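Local structure of hypothetical protein BACOVA_04980 (3UFI) at residues 245-250 against 266-271; 252-257 against 262-267; 134-139 against 224-229. The protein is a putative cell adhesion protein, probably a fimbrial subunit that builds pili on the surface of the gut bacterium Bacteroides ovatus. All coordinates share one frame; numbering follows the deposited sequence.

Interaction 1 of 3, residues 245-250 against 266-271; sequences ETYTQY and VTFENP
An edge-to-face aromatic contact between Y247 and F268 joins two small antiparallel sheets, one carrying strand 245-250 and the other strand 266-268. The ring centroids lie 4.9 Å apart and the planes stand at 77°, so the phenylalanine presents its rim to the flat side of the tyrosine. The CD1-CE1 side of the F268 ring makes the contact, CE1 lying over one face of Y247 toward its rim. CE1 of F268 comes 3.7 Å from CD1 of Y247, while CD1 of F268 lies 3.9 Å from CE2 of Y247, farther along the same ring. In both residues CG is anti to the carbonyl carbon (chi1 -56° in Y247, -63° in F268), and each CB is directed toward the other segment, which carries the two rings into the space between the backbones. The 136 Å² buried between the segments is shared among Y247, F268 and P271, with F268 buried and Y247 partly exposed. The CA atoms of Y247 and F268 are 9.1 Å apart, too far for backbone pairing and consistent with two layers packed through their side chains. This is consistent with the beta-sandwich layering of a fimbrillin-like protein of the transthyretin clan. Strand 245-250 pairs with strand 237-242, and strand 266-268 with strand 273-275. Side chains of the two pairs meet: F268 also touches M242, and Y247 and Q249 both touch M273. A second approach comes from the turn after strand 266-268. The peptide bond before P271 is cis, within the turn that leads from strand 266-268 to its antiparallel partner 273-275. The carbonyl oxygen of P271 lies in the plane of the tyrosine ring, at its edge, 3.5 Å from CE2 of Y247.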
loop_
_atom_site.group_PDB
_atom_site.type_symbol
_atom_site.label_atom_id
_atom_site.label_comp_id
_atom_site.label_asym_id
_atom_site.label_seq_id
_atom_site.Cartn_x
_atom_site.Cartn_y
_atom_site.Cartn_z
ATOM N N GLU A 245 -19.005 -25.463 -10.432
ATOM C CA GLU A 245 -18.095 -25.843 -11.515
ATOM C C GLU A 245 -16.719 -25.294 -11.225
ATOM O O GLU A 245 -16.606 -24.258 -10.582
ATOM C CB GLU A 245 -18.602 -25.323 -12.881
ATOM C CG GLU A 245 -20.036 -25.698 -13.215
ATOM C CD GLU A 245 -20.386 -27.172 -13.342
ATOM O OE1 GLU A 245 -19.481 -28.003 -13.574
ATOM O OE2 GLU A 245 -21.588 -27.494 -13.233
ATOM N N THR A 246 -15.676 -25.970 -11.712
ATOM C CA THR A 246 -14.290 -25.537 -11.545
ATOM C C THR A 246 -13.702 -25.211 -12.911
ATOM O O THR A 246 -13.749 -26.038 -13.813
ATOM C CB THR A 246 -13.463 -26.608 -10.805
ATOM O OG1 THR A 246 -14.025 -26.801 -9.510
ATOM C CG2 THR A 246 -11.989 -26.220 -10.667
ATOM N N TYR A 247 -13.187 -23.990 -13.052
ATOM C CA TYR A 247 -12.509 -23.458 -14.225
ATOM C C TYR A 247 -11.059 -23.253 -13.874
ATOM O O TYR A 247 -10.763 -22.693 -12.820
ATOM C CB TYR A 247 -13.126 -22.115 -14.678
ATOM C CG TYR A 247 -14.610 -22.163 -14.961
ATOM C CD1 TYR A 247 -15.543 -22.045 -13.928
ATOM C CD2 TYR A 247 -15.089 -22.282 -16.263
ATOM C CE1 TYR A 247 -16.912 -22.082 -14.180
ATOM C CE2 TYR A 247 -16.458 -22.330 -16.527
ATOM C CZ TYR A 247 -17.366 -22.225 -15.480
ATOM O OH TYR A 247 -18.717 -22.264 -15.713
ATOM N N THR A 248 -10.149 -23.726 -14.722
ATOM C CA THR A 248 -8.713 -23.515 -14.504
ATOM C C THR A 248 -8.081 -23.007 -15.771
ATOM O O THR A 248 -8.376 -23.505 -16.853
ATOM C CB THR A 248 -7.975 -24.787 -14.021
ATOM O OG1 THR A 248 -8.099 -25.782 -15.022
ATOM C CG2 THR A 248 -8.477 -25.312 -12.677
ATOM N N GLN A 249 -7.223 -22.003 -15.644
ATOM C CA GLN A 249 -6.452 -21.476 -16.763
ATOM C C GLN A 249 -5.199 -20.818 -16.212
ATOM O O GLN A 249 -5.231 -20.223 -15.134
ATOM C CB GLN A 249 -7.275 -20.519 -17.660
ATOM C CG GLN A 249 -6.618 -20.162 -19.000
ATOM C CD GLN A 249 -6.276 -21.395 -19.817
ATOM O OE1 GLN A 249 -5.148 -21.955 -19.766
ATOM N NE2 GLN A 249 -7.272 -21.881 -20.529
ATOM N N TYR A 250 -4.085 -20.979 -16.926
ATOM C CA TYR A 250 -2.825 -20.349 -16.568
ATOM C C TYR A 250 -2.847 -18.908 -17.049
ATOM O O TYR A 250 -3.372 -18.619 -18.125
ATOM C CB TYR A 250 -1.622 -21.110 -17.155
ATOM C CG TYR A 250 -1.309 -22.368 -16.379
ATOM C CD1 TYR A 250 -0.609 -22.313 -15.173
ATOM C CD2 TYR A 250 -1.752 -23.609 -16.822
ATOM C CE1 TYR A 250 -0.352 -23.470 -14.433
ATOM C CE2 TYR A 250 -1.485 -24.775 -16.101
ATOM C CZ TYR A 250 -0.789 -24.699 -14.908
ATOM O OH TYR A 250 -0.569 -25.846 -14.188
ATOM N N VAL A 266 -10.818 -11.641 -17.203
ATOM C CA VAL A 266 -11.191 -13.040 -17.013
ATOM C C VAL A 266 -12.620 -13.198 -17.555
ATOM O O VAL A 266 -13.565 -12.653 -16.984
ATOM C CB VAL A 266 -11.045 -13.456 -15.534
ATOM C CG1 VAL A 266 -11.390 -14.925 -15.343
ATOM C CG2 VAL A 266 -9.645 -13.151 -15.021
ATOM N N THR A 267 -12.773 -13.902 -18.675
ATOM C CA THR A 267 -14.067 -14.029 -19.346
ATOM C C THR A 267 -14.566 -15.465 -19.394
ATOM O O THR A 267 -13.857 -16.353 -19.842
ATOM C CB THR A 267 -13.981 -13.427 -20.780
ATOM O OG1 THR A 267 -13.292 -12.179 -20.721
ATOM C CG2 THR A 267 -15.360 -13.186 -21.420
ATOM N N PHE A 268 -15.821 -15.668 -18.977
ATOM C CA PHE A 268 -16.556 -16.945 -19.074
ATOM C C PHE A 268 -17.295 -16.823 -20.401
ATOM O O PHE A 268 -18.289 -16.114 -20.489
ATOM C CB PHE A 268 -17.464 -17.143 -17.834
ATOM C CG PHE A 268 -16.641 -17.239 -16.566
ATOM C CD1 PHE A 268 -16.086 -18.454 -16.167
ATOM C CD2 PHE A 268 -16.341 -16.098 -15.820
ATOM C CE1 PHE A 268 -15.291 -18.534 -15.017
ATOM C CE2 PHE A 268 -15.544 -16.179 -14.669
ATOM C CZ PHE A 268 -15.021 -17.396 -14.279
ATOM N N GLU A 269 -16.754 -17.460 -21.444
ATOM C CA GLU A 269 -17.224 -17.353 -22.817
ATOM C C GLU A 269 -18.152 -18.508 -23.226
ATOM O O GLU A 269 -18.537 -18.582 -24.393
ATOM C CB GLU A 269 -16.011 -17.264 -23.766
ATOM C CG GLU A 269 -15.110 -16.063 -23.492
ATOM C CD GLU A 269 -13.947 -15.821 -24.436
ATOM O OE1 GLU A 269 -13.730 -16.650 -25.348
ATOM O OE2 GLU A 269 -13.246 -14.797 -24.259
ATOM N N ASN A 270 -18.536 -19.387 -22.264
ATOM C CA ASN A 270 -19.449 -20.532 -22.481
ATOM C C ASN A 270 -18.928 -21.551 -23.529
ATOM O O ASN A 270 -19.239 -21.422 -24.716
ATOM C CB ASN A 270 -20.859 -20.027 -22.888
ATOM C CG ASN A 270 -21.899 -21.093 -23.110
ATOM O OD1 ASN A 270 -21.738 -22.250 -22.719
ATOM N ND2 ASN A 270 -22.994 -20.717 -23.753
ATOM N N PRO A 271 -18.188 -22.608 -23.117
ATOM C CA PRO A 271 -17.824 -23.000 -21.742
ATOM C C PRO A 271 -16.482 -22.500 -21.201
ATOM O O PRO A 271 -16.252 -22.616 -19.998
ATOM C CB PRO A 271 -17.740 -24.519 -21.859
ATOM C CG PRO A 271 -17.223 -24.747 -23.252
ATOM C CD PRO A 271 -17.751 -23.624 -24.098
#

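Interaction 2 of 3, residues 252-257 against 262-267; sequences PVQNLE and YPYNVT
Hydrogen bonds at the hydroxyls of Y262 and Y264 tie these two tyrosines to 252-257. Y264 OH donates to the carbonyl oxygen of P252 at 2.9 Å, nearly along the C=O axis, and accepts from Q254 NE2, also at 2.9 Å with an N-H...O angle of 154°. Two bonds thus grip that hydroxyl, and the glutamine amide stands almost perpendicular to the Y264 ring. Q254 reaches it because CG sits between the backbone N and the carbonyl carbon (chi1 63°) and the chain then runs extended; NE2 also donates to water 1. The second hydroxyl, Y262 OH, accepts the backbone N-H of E257 at 3.0 Å, nearly straight at 162°, and water 2 links it to E257 OE1.

Apolar packing completes the account. L256 CD2 sits over one face of the Y262 ring, 3.9 Å from its centroid, a CH-pi contact, and P252 CD lies 3.7 Å from Y264 CE2. Beyond the two segments, I275 touches both P252 and Y264.

A tyrosine shortly before a beta strand, its hydroxyl bound to a main-chain N-H five residues earlier, fits a tyrosine corner, a motif known from Greek-key beta proteins.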
loop_
_atom_site.group_PDB
_atom_site.type_symbol
_atom_site.label_atom_id
_atom_site.label_comp_id
_atom_site.label_asym_id
_atom_site.label_seq_id
_atom_site.Cartn_x
_atom_site.Cartn_y
_atom_site.Cartn_z
ATOM N N PRO A 252 -1.310 -15.163 -18.348
ATOM C CA PRO A 252 -0.170 -14.541 -19.051
ATOM C C PRO A 252 0.648 -13.775 -17.995
ATOM O O PRO A 252 0.131 -12.871 -17.337
ATOM C CB PRO A 252 -0.840 -13.598 -20.068
ATOM C CG PRO A 252 -2.307 -13.795 -19.909
ATOM C CD PRO A 252 -2.548 -14.393 -18.585
ATOM N N VAL A 253 1.882 -14.186 -17.750
ATOM C CA VAL A 253 2.644 -13.605 -16.639
ATOM C C VAL A 253 3.440 -12.362 -17.046
ATOM O O VAL A 253 3.780 -12.167 -18.217
ATOM C CB VAL A 253 3.561 -14.661 -15.951
ATOM C CG1 VAL A 253 2.751 -15.865 -15.491
ATOM C CG2 VAL A 253 4.733 -15.086 -16.847
ATOM N N GLN A 254 3.768 -11.537 -16.045
ATOM C CA GLN A 254 4.568 -10.327 -16.239
ATOM C C GLN A 254 5.230 -9.929 -14.938
ATOM O O GLN A 254 4.937 -10.485 -13.885
ATOM C CB GLN A 254 3.701 -9.169 -16.791
ATOM C CG GLN A 254 2.593 -8.722 -15.836
ATOM C CD GLN A 254 1.553 -7.883 -16.510
ATOM O OE1 GLN A 254 1.865 -6.935 -17.231
ATOM N NE2 GLN A 254 0.287 -8.193 -16.254
ATOM N N ASN A 255 6.102 -8.933 -15.015
ATOM C CA ASN A 255 6.767 -8.342 -13.874
ATOM C C ASN A 255 5.794 -7.343 -13.177
ATOM O O ASN A 255 5.244 -6.458 -13.831
ATOM C CB ASN A 255 8.052 -7.649 -14.358
ATOM C CG ASN A 255 8.869 -7.057 -13.247
ATOM O OD1 ASN A 255 8.999 -7.626 -12.174
ATOM N ND2 ASN A 255 9.459 -5.911 -13.491
ATOM N N LEU A 256 5.561 -7.516 -11.868
ATOM C CA LEU A 256 4.653 -6.667 -11.089
ATOM C C LEU A 256 5.466 -5.675 -10.277
ATOM O O LEU A 256 6.117 -6.048 -9.301
ATOM C CB LEU A 256 3.738 -7.512 -10.191
ATOM C CG LEU A 256 3.025 -8.721 -10.844
ATOM C CD1 LEU A 256 2.332 -9.550 -9.800
ATOM C CD2 LEU A 256 2.036 -8.290 -11.935
ATOM N N GLU A 257 5.509 -4.419 -10.757
ATOM C CA GLU A 257 6.302 -3.359 -10.130
ATOM C C GLU A 257 5.518 -2.535 -9.134
ATOM O O GLU A 257 4.288 -2.486 -9.193
ATOM C CB GLU A 257 6.882 -2.429 -11.190
ATOM C CG GLU A 257 7.748 -3.160 -12.197
ATOM C CD GLU A 257 8.454 -2.201 -13.125
ATOM O OE1 GLU A 257 7.780 -1.609 -13.997
ATOM O OE2 GLU A 257 9.676 -2.004 -12.947
ATOM N N TYR A 262 -2.126 -4.185 -12.353
ATOM C CA TYR A 262 -2.063 -5.071 -13.514
ATOM C C TYR A 262 -3.380 -5.772 -13.695
ATOM O O TYR A 262 -3.629 -6.811 -13.086
ATOM C CB TYR A 262 -0.883 -6.064 -13.407
ATOM C CG TYR A 262 0.440 -5.337 -13.299
ATOM C CD1 TYR A 262 0.894 -4.851 -12.074
ATOM C CD2 TYR A 262 1.197 -5.056 -14.428
ATOM C CE1 TYR A 262 2.075 -4.123 -11.977
ATOM C CE2 TYR A 262 2.397 -4.352 -14.337
ATOM C CZ TYR A 262 2.821 -3.871 -13.110
ATOM O OH TYR A 262 4.008 -3.181 -13.006
ATOM N N PRO A 263 -4.250 -5.209 -14.555
ATOM C CA PRO A 263 -5.569 -5.823 -14.752
ATOM C C PRO A 263 -5.527 -6.994 -15.742
ATOM O O PRO A 263 -4.710 -7.040 -16.664
ATOM C CB PRO A 263 -6.441 -4.656 -15.254
ATOM C CG PRO A 263 -5.540 -3.415 -15.222
ATOM C CD PRO A 263 -4.145 -3.936 -15.300
ATOM N N TYR A 264 -6.372 -7.984 -15.475
ATOM C CA TYR A 264 -6.568 -9.174 -16.293
ATOM C C TYR A 264 -8.030 -9.303 -16.603
ATOM O O TYR A 264 -8.862 -9.191 -15.688
ATOM C CB TYR A 264 -6.068 -10.448 -15.577
ATOM C CG TYR A 264 -4.565 -10.552 -15.509
ATOM C CD1 TYR A 264 -3.844 -9.885 -14.519
ATOM C CD2 TYR A 264 -3.855 -11.296 -16.447
ATOM C CE1 TYR A 264 -2.455 -9.973 -14.453
ATOM C CE2 TYR A 264 -2.464 -11.391 -16.390
ATOM C CZ TYR A 264 -1.770 -10.742 -15.381
ATOM O OH TYR A 264 -0.398 -10.811 -15.324
ATOM N N ASN A 265 -8.357 -9.527 -17.879
ATOM C CA ASN A 265 -9.752 -9.760 -18.283
ATOM C C ASN A 265 -10.014 -11.226 -18.192
ATOM O O ASN A 265 -9.443 -11.988 -18.967
ATOM C CB ASN A 265 -10.046 -9.251 -19.707
ATOM C CG ASN A 265 -9.679 -7.805 -19.924
ATOM O OD1 ASN A 265 -8.773 -7.471 -20.690
ATOM N ND2 ASN A 265 -10.350 -6.928 -19.238
ATOM N N VAL A 266 -10.818 -11.641 -17.203
ATOM C CA VAL A 266 -11.191 -13.040 -17.013
ATOM C C VAL A 266 -12.620 -13.198 -17.555
ATOM O O VAL A 266 -13.565 -12.653 -16.984
ATOM C CB VAL A 266 -11.045 -13.456 -15.534
ATOM C CG1 VAL A 266 -11.390 -14.925 -15.343
ATOM C CG2 VAL A 266 -9.645 -13.151 -15.021
ATOM N N THR A 267 -12.773 -13.902 -18.675
ATOM C CA THR A 267 -14.067 -14.029 -19.346
ATOM C C THR A 267 -14.566 -15.465 -19.394
ATOM O O THR A 267 -13.857 -16.353 -19.842
ATOM C CB THR A 267 -13.981 -13.427 -20.780
ATOM O OG1 THR A 267 -13.292 -12.179 -20.721
ATOM C CG2 THR A 267 -15.360 -13.186 -21.420
HETATM O O HOH W 1 -1.947 -6.296 -16.972
HETATM O O HOH W 2 5.526 -2.603 -15.193
#

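Interaction 3 of 3, residues 134-139 against 224-229; sequences QIDFLF and SIILFP
Where the large mixed sheet meets the later part of the chain, I135, D136 and F137 pack against I226 and F228 in the buried middle of this elongated molecule. I226 carries most of the contact on its side. Its CB lies 3.8 Å from I135 CD1, and its CG2 approaches the carbonyl oxygen of I135 at 3.7 Å. The two isoleucine side chains slide past one another in opposite directions: I135 CD1 runs on over the backbone to sit 3.6 Å from I226 O. That reach follows from a first torsion that tucks I135 CG1 between the backbone N and the carbonyl carbon (chi1 55°). The other branch of I226 is extended (chi2 180°) and brings CD1 against D136, 3.8 Å from its CG, the side chains meeting at about a right angle. D136 thus offers a carbon surface here while its OD1 is hydrogen-bonded to H157 ND1. Replacing I226 by an alanine removes CG2 and the CD1 arm, which would probably open a gap beside I135 and strip the aliphatic cover that CD1 gives D136. A looser touch follows along the chain, F137 CE2 to F228 CZ at 4.2 Å; F137 is stacked on F190 as well. The backbones have their own fixings. D136 is the centre of an inverse gamma turn, whose closing bond from F137 N to I135 O is weak at 3.1 Å, and I226 N is bound by Q127 OE1. In 224-229 the side chains alternate, with I226 directed toward 134-139 and I225 and L227 away from it. With 218 Å² buried near the chain's centre, the position is consistent with the junction between the two domains found in FimA-type pilins.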
loop_
_atom_site.group_PDB
_atom_site.type_symbol
_atom_site.label_atom_id
_atom_site.label_comp_id
_atom_site.label_asym_id
_atom_site.label_seq_id
_atom_site.Cartn_x
_atom_site.Cartn_y
_atom_site.Cartn_z
ATOM N N GLN A 134 -4.320 -2.585 5.470
ATOM C CA GLN A 134 -3.200 -2.934 6.359
ATOM C C GLN A 134 -1.986 -3.518 5.604
ATOM O O GLN A 134 -0.904 -3.627 6.186
ATOM C CB GLN A 134 -3.640 -3.890 7.501
ATOM C CG GLN A 134 -4.906 -3.459 8.259
ATOM C CD GLN A 134 -4.986 -1.983 8.587
ATOM O OE1 GLN A 134 -4.047 -1.376 9.128
ATOM N NE2 GLN A 134 -6.136 -1.381 8.285
ATOM N N ILE A 135 -2.136 -3.857 4.327
ATOM C CA ILE A 135 -0.995 -4.333 3.536
ATOM C C ILE A 135 -0.689 -3.337 2.408
ATOM O O ILE A 135 0.189 -3.594 1.594
ATOM C CB ILE A 135 -1.190 -5.783 2.998
ATOM C CG1 ILE A 135 -2.514 -5.925 2.186
ATOM C CG2 ILE A 135 -1.088 -6.788 4.166
ATOM C CD1 ILE A 135 -2.546 -7.104 1.167
ATOM N N ASP A 136 -1.410 -2.204 2.366
ATOM C CA ASP A 136 -1.206 -1.172 1.351
ATOM C C ASP A 136 -0.148 -0.186 1.831
ATOM O O ASP A 136 -0.462 0.942 2.194
ATOM C CB ASP A 136 -2.534 -0.468 1.043
ATOM C CG ASP A 136 -2.549 0.409 -0.201
ATOM O OD1 ASP A 136 -1.543 0.379 -0.984
ATOM O OD2 ASP A 136 -3.569 1.092 -0.422
ATOM N N PHE A 137 1.115 -0.631 1.828
ATOM C CA PHE A 137 2.258 0.118 2.315
ATOM C C PHE A 137 2.574 1.322 1.452
ATOM O O PHE A 137 2.690 1.216 0.222
ATOM C CB PHE A 137 3.486 -0.778 2.458
ATOM C CG PHE A 137 3.323 -1.865 3.492
ATOM C CD1 PHE A 137 3.448 -1.583 4.852
ATOM C CD2 PHE A 137 3.129 -3.190 3.107
ATOM C CE1 PHE A 137 3.327 -2.590 5.808
ATOM C CE2 PHE A 137 3.026 -4.205 4.067
ATOM C CZ PHE A 137 3.121 -3.896 5.407
ATOM N N LEU A 138 2.664 2.490 2.127
ATOM C CA LEU A 138 2.954 3.786 1.520
ATOM C C LEU A 138 4.251 4.301 2.051
ATOM O O LEU A 138 4.573 4.029 3.196
ATOM C CB LEU A 138 1.841 4.826 1.807
ATOM C CG LEU A 138 0.375 4.435 1.607
ATOM C CD1 LEU A 138 -0.533 5.607 1.913
ATOM C CD2 LEU A 138 0.107 3.985 0.205
ATOM N N PHE A 139 5.008 5.043 1.236
ATOM C CA PHE A 139 6.251 5.645 1.700
ATOM C C PHE A 139 6.373 7.050 1.159
ATOM O O PHE A 139 5.949 7.316 0.038
ATOM C CB PHE A 139 7.468 4.800 1.286
ATOM C CG PHE A 139 8.815 5.431 1.588
ATOM C CD1 PHE A 139 9.394 5.308 2.851
ATOM C CD2 PHE A 139 9.491 6.172 0.615
ATOM C CE1 PHE A 139 10.634 5.896 3.128
ATOM C CE2 PHE A 139 10.728 6.754 0.892
ATOM C CZ PHE A 139 11.292 6.615 2.147
ATOM N N SER A 224 -9.427 -7.451 -6.488
ATOM C CA SER A 224 -8.102 -6.831 -6.498
ATOM C C SER A 224 -7.235 -7.510 -5.464
ATOM O O SER A 224 -7.710 -7.858 -4.387
ATOM C CB SER A 224 -8.180 -5.327 -6.285
ATOM O OG SER A 224 -8.213 -4.997 -4.909
ATOM N N ILE A 225 -5.988 -7.782 -5.823
ATOM C CA ILE A 225 -5.050 -8.446 -4.932
ATOM C C ILE A 225 -3.829 -7.563 -4.768
ATOM O O ILE A 225 -3.108 -7.327 -5.740
ATOM C CB ILE A 225 -4.654 -9.883 -5.444
ATOM C CG1 ILE A 225 -5.879 -10.771 -5.700
ATOM C CG2 ILE A 225 -3.688 -10.586 -4.493
ATOM C CD1 ILE A 225 -6.070 -11.125 -7.108
ATOM N N ILE A 226 -3.577 -7.098 -3.541
ATOM C CA ILE A 226 -2.347 -6.361 -3.243
ATOM C C ILE A 226 -1.279 -7.410 -2.867
ATOM O O ILE A 226 -1.529 -8.271 -2.029
ATOM C CB ILE A 226 -2.534 -5.260 -2.161
ATOM C CG1 ILE A 226 -3.369 -4.097 -2.708
ATOM C CG2 ILE A 226 -1.167 -4.767 -1.630
ATOM C CD1 ILE A 226 -3.620 -2.934 -1.684
ATOM N N LEU A 227 -0.110 -7.342 -3.506
ATOM C CA LEU A 227 1.005 -8.270 -3.318
ATOM C C LEU A 227 2.297 -7.531 -3.177
ATOM O O LEU A 227 2.373 -6.376 -3.576
ATOM C CB LEU A 227 1.155 -9.165 -4.592
ATOM C CG LEU A 227 0.120 -10.220 -4.910
ATOM C CD1 LEU A 227 0.422 -10.837 -6.235
ATOM C CD2 LEU A 227 0.109 -11.329 -3.852
ATOM N N PHE A 228 3.361 -8.234 -2.765
ATOM C CA PHE A 228 4.679 -7.648 -2.795
ATOM C C PHE A 228 5.165 -7.628 -4.243
ATOM O O PHE A 228 4.908 -8.587 -4.984
ATOM C CB PHE A 228 5.669 -8.391 -1.880
ATOM C CG PHE A 228 5.471 -8.052 -0.424
ATOM C CD1 PHE A 228 5.974 -6.867 0.106
ATOM C CD2 PHE A 228 4.802 -8.930 0.427
ATOM C CE1 PHE A 228 5.766 -6.539 1.449
ATOM C CE2 PHE A 228 4.608 -8.611 1.776
ATOM C CZ PHE A 228 5.096 -7.420 2.282
ATOM N N PRO A 229 5.808 -6.525 -4.680
ATOM C CA PRO A 229 6.327 -6.466 -6.058
ATOM C C PRO A 229 7.224 -7.667 -6.365
ATOM O O PRO A 229 8.024 -8.078 -5.527
ATOM C CB PRO A 229 7.117 -5.138 -6.073
ATOM C CG PRO A 229 6.424 -4.307 -5.057
ATOM C CD PRO A 229 6.134 -5.277 -3.945
#

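Overall arrangement
The three contacts run outward along the elongated chain, their centres about 4 Å (interaction 3), 18 Å (interaction 2) and 30 Å (interaction 1) from the chain centre. The centres of interactions 1 and 2 are about 16 Å apart. Those of interactions 2 and 3 are also about 16 Å apart, and those of interactions 1 and 3 about 27 Å. In sequence, interaction 3 closes before the others open; interactions 1 and 2 start on successive strands, 245-250 and 255-256, and overlap at V266 and T267 on strand 266-268. Interactions 2 and 3 touch through L256 O and P229 CB, 3.5 Å apart. Interaction 3 thus ties the mixed sheet to the later chain, and the other two lie progressively farther toward one end of the fimbrillin-like fold.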